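Local atomic coordinates of xyloglucan-specific endo-beta-1,4-glucanase BoGH9A (Bacteroides ovatus, PDB entry 6DHT), a protein that cleaves the beta-1,4-glucan backbone of xyloglucan internally, releasing xyloglucan oligosaccharides for uptake by a gut bacterium. Residues V35-V49 / K85-F97. Residues are numbered along the deposited sequence; the frame is centred on the assembly and turned at random.
Sequences VDSGKVEEFVIWDAV and KYILKVNGASVTF
Val-44 and Trp-46 pair with Lys-89 and Ile-87 as antiparallel hydrogen-bonded pairs, joining strand 42-47 to strand 84-90 in one sheet of the N-terminal Ig-like domain. Their four backbone bonds are short and nearly straight, Ile-87 N giving to Trp-46 O at 2.7 Å. Ala-48 N extends the ladder to Lys-85 O. The tight side is the buried face. Ile-45, with chi1 at -53°, has CG1 beside the backbone N and CG2 anti to it, which parts its branches: CD1 lies against Leu-88 CG (3.8 Å) and the edge of the Phe-97 ring, while CG2 meets Tyr-86 CD1 at 3.9 Å. Val-90 CG2 reaches Phe-43 CB. At the end of this face, in the loop before the strand, Val-40 turns both methyls to Val-90 CG1, which lies 3.4 Å from Val-40 CG1, tighter than usual van der Waals contact. Leu-75 of strand 72-76, in the facing sheet, packs on Phe-43, Leu-88 and Val-90. The other face is looser: Lys-89 CG passes Trp-46 CD1 obliquely at 4.1 Å before the exposed chain leads away. Within strand 42-47, Val-44 CG1 packs over one indole face, offset toward the rim. At the type II' turn 90-93, Asn-91 ND2 donates to Lys-39 O (2.7 Å), the acceptor close to the amide plane although the bond is bent to 139°. With Val-40 cut back to an alanine, Val-90 CG1 would probably face a gap and Asn-91 ND2 lose its neighbouring methyl. Backbone bonds thus fix the strand register, apolar packing sets the inner face against the second sheet, and an amide ties the turn to the incoming loop.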
loop_
_atom_site.group_PDB
_atom_site.type_symbol
_atom_site.label_atom_id
_atom_site.label_comp_id
_atom_site.label_asym_id
_atom_site.label_seq_id
_atom_site.Cartn_x
_atom_site.Cartn_y
_atom_site.Cartn_z
ATOM N N VAL A 35 12.661 11.886 -22.073
ATOM C CA VAL A 35 13.939 12.528 -21.836
ATOM C C VAL A 35 13.677 13.739 -20.945
ATOM O O VAL A 35 12.840 14.578 -21.269
ATOM C CB VAL A 35 14.579 12.952 -23.152
ATOM C CG1 VAL A 35 15.944 13.537 -22.876
ATOM C CG2 VAL A 35 14.716 11.798 -24.107
ATOM N N ASP A 36 14.370 13.820 -19.817
ATOM C CA ASP A 36 14.055 14.790 -18.777
ATOM C C ASP A 36 14.394 16.236 -19.153
ATOM O O ASP A 36 13.822 17.167 -18.588
ATOM C CB ASP A 36 14.795 14.428 -17.484
ATOM C CG ASP A 36 14.413 15.312 -16.308
ATOM O OD1 ASP A 36 13.210 15.452 -16.011
ATOM O OD2 ASP A 36 15.320 15.864 -15.648
ATOM N N SER A 37 15.334 16.406 -20.080
ATOM C CA SER A 37 15.750 17.743 -20.513
ATOM C C SER A 37 16.692 17.607 -21.681
ATOM O O SER A 37 17.347 16.583 -21.836
ATOM C CB SER A 37 16.431 18.520 -19.386
ATOM O OG SER A 37 17.630 17.892 -18.971
ATOM N N GLY A 38 16.731 18.646 -22.509
ATOM C CA GLY A 38 17.618 18.680 -23.657
ATOM C C GLY A 38 16.864 18.655 -24.967
ATOM O O GLY A 38 15.687 18.306 -25.027
ATOM N N LYS A 39 17.557 19.022 -26.037
ATOM C CA LYS A 39 16.965 19.041 -27.358
ATOM C C LYS A 39 17.100 17.665 -28.007
ATOM O O LYS A 39 18.207 17.157 -28.182
ATOM C CB LYS A 39 17.656 20.120 -28.206
ATOM C CG LYS A 39 16.924 20.457 -29.502
ATOM C CD LYS A 39 17.421 21.761 -30.130
ATOM C CE LYS A 39 16.790 22.008 -31.502
ATOM N NZ LYS A 39 15.326 21.698 -31.539
ATOM N N VAL A 40 15.960 17.060 -28.340
ATOM C CA VAL A 40 15.908 15.738 -28.955
ATOM C C VAL A 40 14.990 15.813 -30.171
ATOM O O VAL A 40 13.935 16.450 -30.118
ATOM C CB VAL A 40 15.366 14.679 -27.945
ATOM C CG1 VAL A 40 15.069 13.364 -28.636
ATOM C CG2 VAL A 40 16.374 14.471 -26.839
ATOM N N GLU A 41 15.380 15.164 -31.265
ATOM C CA GLU A 41 14.569 15.173 -32.473
ATOM C C GLU A 41 14.214 13.778 -32.955
ATOM O O GLU A 41 13.275 13.602 -33.734
ATOM C CB GLU A 41 15.299 15.944 -33.578
ATOM C CG GLU A 41 15.477 17.418 -33.241
ATOM C CD GLU A 41 16.224 18.192 -34.310
ATOM O OE1 GLU A 41 16.599 17.596 -35.343
ATOM O OE2 GLU A 41 16.434 19.408 -34.110
ATOM N N GLU A 42 14.955 12.786 -32.479
ATOM C CA GLU A 42 14.850 11.435 -33.006
ATOM C C GLU A 42 15.333 10.397 -31.986
ATOM O O GLU A 42 16.252 10.659 -31.228
ATOM C CB GLU A 42 15.716 11.377 -34.255
ATOM C CG GLU A 42 15.774 10.066 -34.958
ATOM C CD GLU A 42 16.638 10.157 -36.202
ATOM O OE1 GLU A 42 16.418 11.094 -36.999
ATOM O OE2 GLU A 42 17.543 9.313 -36.371
ATOM N N PHE A 43 14.713 9.215 -31.974
ATOM C CA PHE A 43 15.262 8.087 -31.228
ATOM C C PHE A 43 15.142 6.805 -32.017
ATOM O O PHE A 43 14.352 6.719 -32.962
ATOM C CB PHE A 43 14.586 7.933 -29.848
ATOM C CG PHE A 43 13.193 7.355 -29.896
ATOM C CD1 PHE A 43 12.095 8.166 -30.133
ATOM C CD2 PHE A 43 12.995 6.001 -29.695
ATOM C CE1 PHE A 43 10.813 7.627 -30.178
ATOM C CE2 PHE A 43 11.718 5.459 -29.723
ATOM C CZ PHE A 43 10.635 6.273 -29.969
ATOM N N VAL A 44 15.937 5.812 -31.626
ATOM C CA VAL A 44 15.974 4.521 -32.308
ATOM C C VAL A 44 15.982 3.390 -31.277
ATOM O O VAL A 44 16.630 3.490 -30.239
ATOM C CB VAL A 44 17.223 4.398 -33.223
ATOM C CG1 VAL A 44 17.226 3.089 -33.965
ATOM C CG2 VAL A 44 17.262 5.554 -34.202
ATOM N N ILE A 45 15.244 2.327 -31.576
ATOM C CA ILE A 45 15.314 1.109 -30.791
ATOM C C ILE A 45 16.070 0.048 -31.586
ATOM O O ILE A 45 15.751 -0.201 -32.756
ATOM C CB ILE A 45 13.896 0.576 -30.466
ATOM C CG1 ILE A 45 13.036 1.681 -29.813
ATOM C CG2 ILE A 45 13.969 -0.694 -29.619
ATOM C CD1 ILE A 45 13.550 2.214 -28.511
ATOM N N TRP A 46 17.065 -0.562 -30.941
ATOM C CA TRP A 46 17.834 -1.669 -31.514
ATOM C C TRP A 46 17.650 -2.964 -30.739
ATOM O O TRP A 46 17.555 -2.943 -29.517
ATOM C CB TRP A 46 19.325 -1.326 -31.460
ATOM C CG TRP A 46 19.693 -0.093 -32.196
ATOM C CD1 TRP A 46 19.819 1.160 -31.688
ATOM C CD2 TRP A 46 19.982 0.005 -33.593
ATOM N NE1 TRP A 46 20.174 2.040 -32.686
ATOM C CE2 TRP A 46 20.268 1.352 -33.866
ATOM C CE3 TRP A 46 20.001 -0.915 -34.640
ATOM C CZ2 TRP A 46 20.589 1.804 -35.145
ATOM C CZ3 TRP A 46 20.323 -0.466 -35.909
ATOM C CH2 TRP A 46 20.608 0.881 -36.148
ATOM N N ASP A 47 17.620 -4.089 -31.435
ATOM C CA ASP A 47 17.652 -5.390 -30.781
ATOM C C ASP A 47 19.054 -5.550 -30.193
ATOM O O ASP A 47 20.050 -5.465 -30.917
ATOM C CB ASP A 47 17.322 -6.495 -31.795
ATOM C CG ASP A 47 17.276 -7.889 -31.178
ATOM O OD1 ASP A 47 18.191 -8.254 -30.419
ATOM O OD2 ASP A 47 16.315 -8.646 -31.469
ATOM N N ALA A 48 19.149 -5.760 -28.885
ATOM C CA ALA A 48 20.442 -5.717 -28.209
ATOM C C ALA A 48 21.333 -6.887 -28.603
ATOM O O ALA A 48 22.559 -6.798 -28.518
ATOM C CB ALA A 48 20.251 -5.686 -26.690
ATOM N N VAL A 49 20.716 -7.980 -29.026
ATOM C CA VAL A 49 21.435 -9.198 -29.370
ATOM C C VAL A 49 21.844 -9.217 -30.849
ATOM O O VAL A 49 23.018 -9.392 -31.161
ATOM C CB VAL A 49 20.575 -10.432 -29.097
ATOM C CG1 VAL A 49 21.390 -11.701 -29.263
ATOM C CG2 VAL A 49 19.988 -10.367 -27.695
ATOM N N LYS A 85 15.490 -8.194 -25.358
ATOM C CA LYS A 85 16.276 -7.116 -24.770
ATOM C C LYS A 85 16.627 -6.136 -25.869
ATOM O O LYS A 85 17.025 -6.547 -26.962
ATOM C CB LYS A 85 17.551 -7.667 -24.124
ATOM C CG LYS A 85 18.413 -6.613 -23.466
ATOM C CD LYS A 85 19.698 -7.206 -22.884
ATOM C CE LYS A 85 20.580 -6.108 -22.328
ATOM N NZ LYS A 85 21.806 -6.626 -21.648
ATOM N N TYR A 86 16.453 -4.852 -25.582
ATOM C CA TYR A 86 16.539 -3.799 -26.592
ATOM C C TYR A 86 17.420 -2.658 -26.102
ATOM O O TYR A 86 17.654 -2.502 -24.899
ATOM C CB TYR A 86 15.142 -3.260 -26.935
ATOM C CG TYR A 86 14.270 -4.293 -27.582
ATOM C CD1 TYR A 86 14.287 -4.479 -28.960
ATOM C CD2 TYR A 86 13.444 -5.099 -26.817
ATOM C CE1 TYR A 86 13.512 -5.427 -29.549
ATOM C CE2 TYR A 86 12.660 -6.054 -27.398
ATOM C CZ TYR A 86 12.694 -6.212 -28.778
ATOM O OH TYR A 86 11.922 -7.165 -29.388
ATOM N N ILE A 87 17.922 -1.869 -27.046
ATOM C CA ILE A 87 18.655 -0.659 -26.712
ATOM C C ILE A 87 17.929 0.557 -27.256
ATOM O O ILE A 87 17.582 0.593 -28.437
ATOM C CB ILE A 87 20.062 -0.663 -27.335
ATOM C CG1 ILE A 87 20.822 -1.941 -26.971
ATOM C CG2 ILE A 87 20.844 0.585 -26.899
ATOM C CD1 ILE A 87 22.055 -2.161 -27.858
ATOM N N LEU A 88 17.701 1.538 -26.394
ATOM C CA LEU A 88 17.115 2.807 -26.791
ATOM C C LEU A 88 18.253 3.810 -26.939
ATOM O O LEU A 88 18.930 4.107 -25.967
ATOM C CB LEU A 88 16.127 3.303 -25.724
ATOM C CG LEU A 88 15.235 4.514 -26.059
ATOM C CD1 LEU A 88 14.129 4.636 -25.016
ATOM C CD2 LEU A 88 15.952 5.792 -26.087
ATOM N N LYS A 89 18.450 4.330 -28.144
ATOM C CA LYS A 89 19.460 5.370 -28.373
ATOM C C LYS A 89 18.778 6.700 -28.684
ATOM O O LYS A 89 17.903 6.761 -29.552
ATOM C CB LYS A 89 20.409 4.981 -29.516
ATOM C CG LYS A 89 21.476 3.952 -29.154
ATOM C CD LYS A 89 22.698 4.098 -30.077
ATOM C CE LYS A 89 23.705 2.965 -29.909
ATOM N NZ LYS A 89 23.994 2.642 -28.477
ATOM N N VAL A 90 19.175 7.742 -27.957
ATOM C CA VAL A 90 18.689 9.105 -28.160
ATOM C C VAL A 90 19.880 10.029 -28.083
ATOM O O VAL A 90 20.502 10.140 -27.026
ATOM C CB VAL A 90 17.739 9.610 -27.047
ATOM C CG1 VAL A 90 17.014 10.870 -27.513
ATOM C CG2 VAL A 90 16.773 8.575 -26.669
ATOM N N ASN A 91 20.181 10.703 -29.190
ATOM C CA ASN A 91 21.304 11.633 -29.238
ATOM C C ASN A 91 22.576 10.900 -28.826
ATOM O O ASN A 91 22.925 9.884 -29.427
ATOM C CB ASN A 91 21.025 12.844 -28.346
ATOM C CG ASN A 91 19.890 13.720 -28.881
ATOM O OD1 ASN A 91 19.071 13.273 -29.697
ATOM N ND2 ASN A 91 19.841 14.976 -28.430
ATOM N N GLY A 92 23.256 11.374 -27.792
ATOM C CA GLY A 92 24.448 10.687 -27.338
ATOM C C GLY A 92 24.166 9.493 -26.445
ATOM O O GLY A 92 25.015 8.617 -26.280
ATOM N N ALA A 93 22.960 9.451 -25.884
ATOM C CA ALA A 93 22.673 8.590 -24.744
ATOM C C ALA A 93 22.046 7.259 -25.133
ATOM O O ALA A 93 21.480 7.121 -26.208
ATOM C CB ALA A 93 21.761 9.318 -23.798
ATOM N N SER A 94 22.149 6.278 -24.242
ATOM C CA SER A 94 21.420 5.036 -24.434
ATOM C C SER A 94 21.086 4.339 -23.117
ATOM O O SER A 94 21.692 4.602 -22.085
ATOM C CB SER A 94 22.208 4.089 -25.340
ATOM O OG SER A 94 23.340 3.570 -24.666
ATOM N N VAL A 95 20.079 3.473 -23.180
ATOM C CA VAL A 95 19.694 2.623 -22.058
ATOM C C VAL A 95 19.186 1.323 -22.646
ATOM O O VAL A 95 18.623 1.322 -23.731
ATOM C CB VAL A 95 18.594 3.257 -21.163
ATOM C CG1 VAL A 95 19.095 4.529 -20.518
ATOM C CG2 VAL A 95 17.322 3.527 -21.946
ATOM N N THR A 96 19.403 0.214 -21.941
ATOM C CA THR A 96 18.844 -1.067 -22.366
ATOM C C THR A 96 17.580 -1.326 -21.558
ATOM O O THR A 96 17.476 -0.889 -20.415
ATOM C CB THR A 96 19.805 -2.248 -22.153
ATOM O OG1 THR A 96 20.029 -2.435 -20.756
ATOM C CG2 THR A 96 21.128 -2.000 -22.851
ATOM N N PHE A 97 16.634 -2.038 -22.158
ATOM C CA PHE A 97 15.400 -2.379 -21.456
ATOM C C PHE A 97 14.858 -3.701 -21.956
ATOM O O PHE A 97 15.266 -4.206 -23.002
ATOM C CB PHE A 97 14.365 -1.268 -21.644
ATOM C CG PHE A 97 13.877 -1.111 -23.061
ATOM C CD1 PHE A 97 12.768 -1.812 -23.504
ATOM C CD2 PHE A 97 14.519 -0.262 -23.950
ATOM C CE1 PHE A 97 12.298 -1.680 -24.807
ATOM C CE2 PHE A 97 14.054 -0.128 -25.249
ATOM C CZ PHE A 97 12.957 -0.824 -25.680
HETATM O O HOH W 1 18.882 10.961 -31.362
HETATM O O HOH W 2 13.869 -10.051 -29.482
HETATM O O HOH W 3 16.558 -9.057 -28.286
#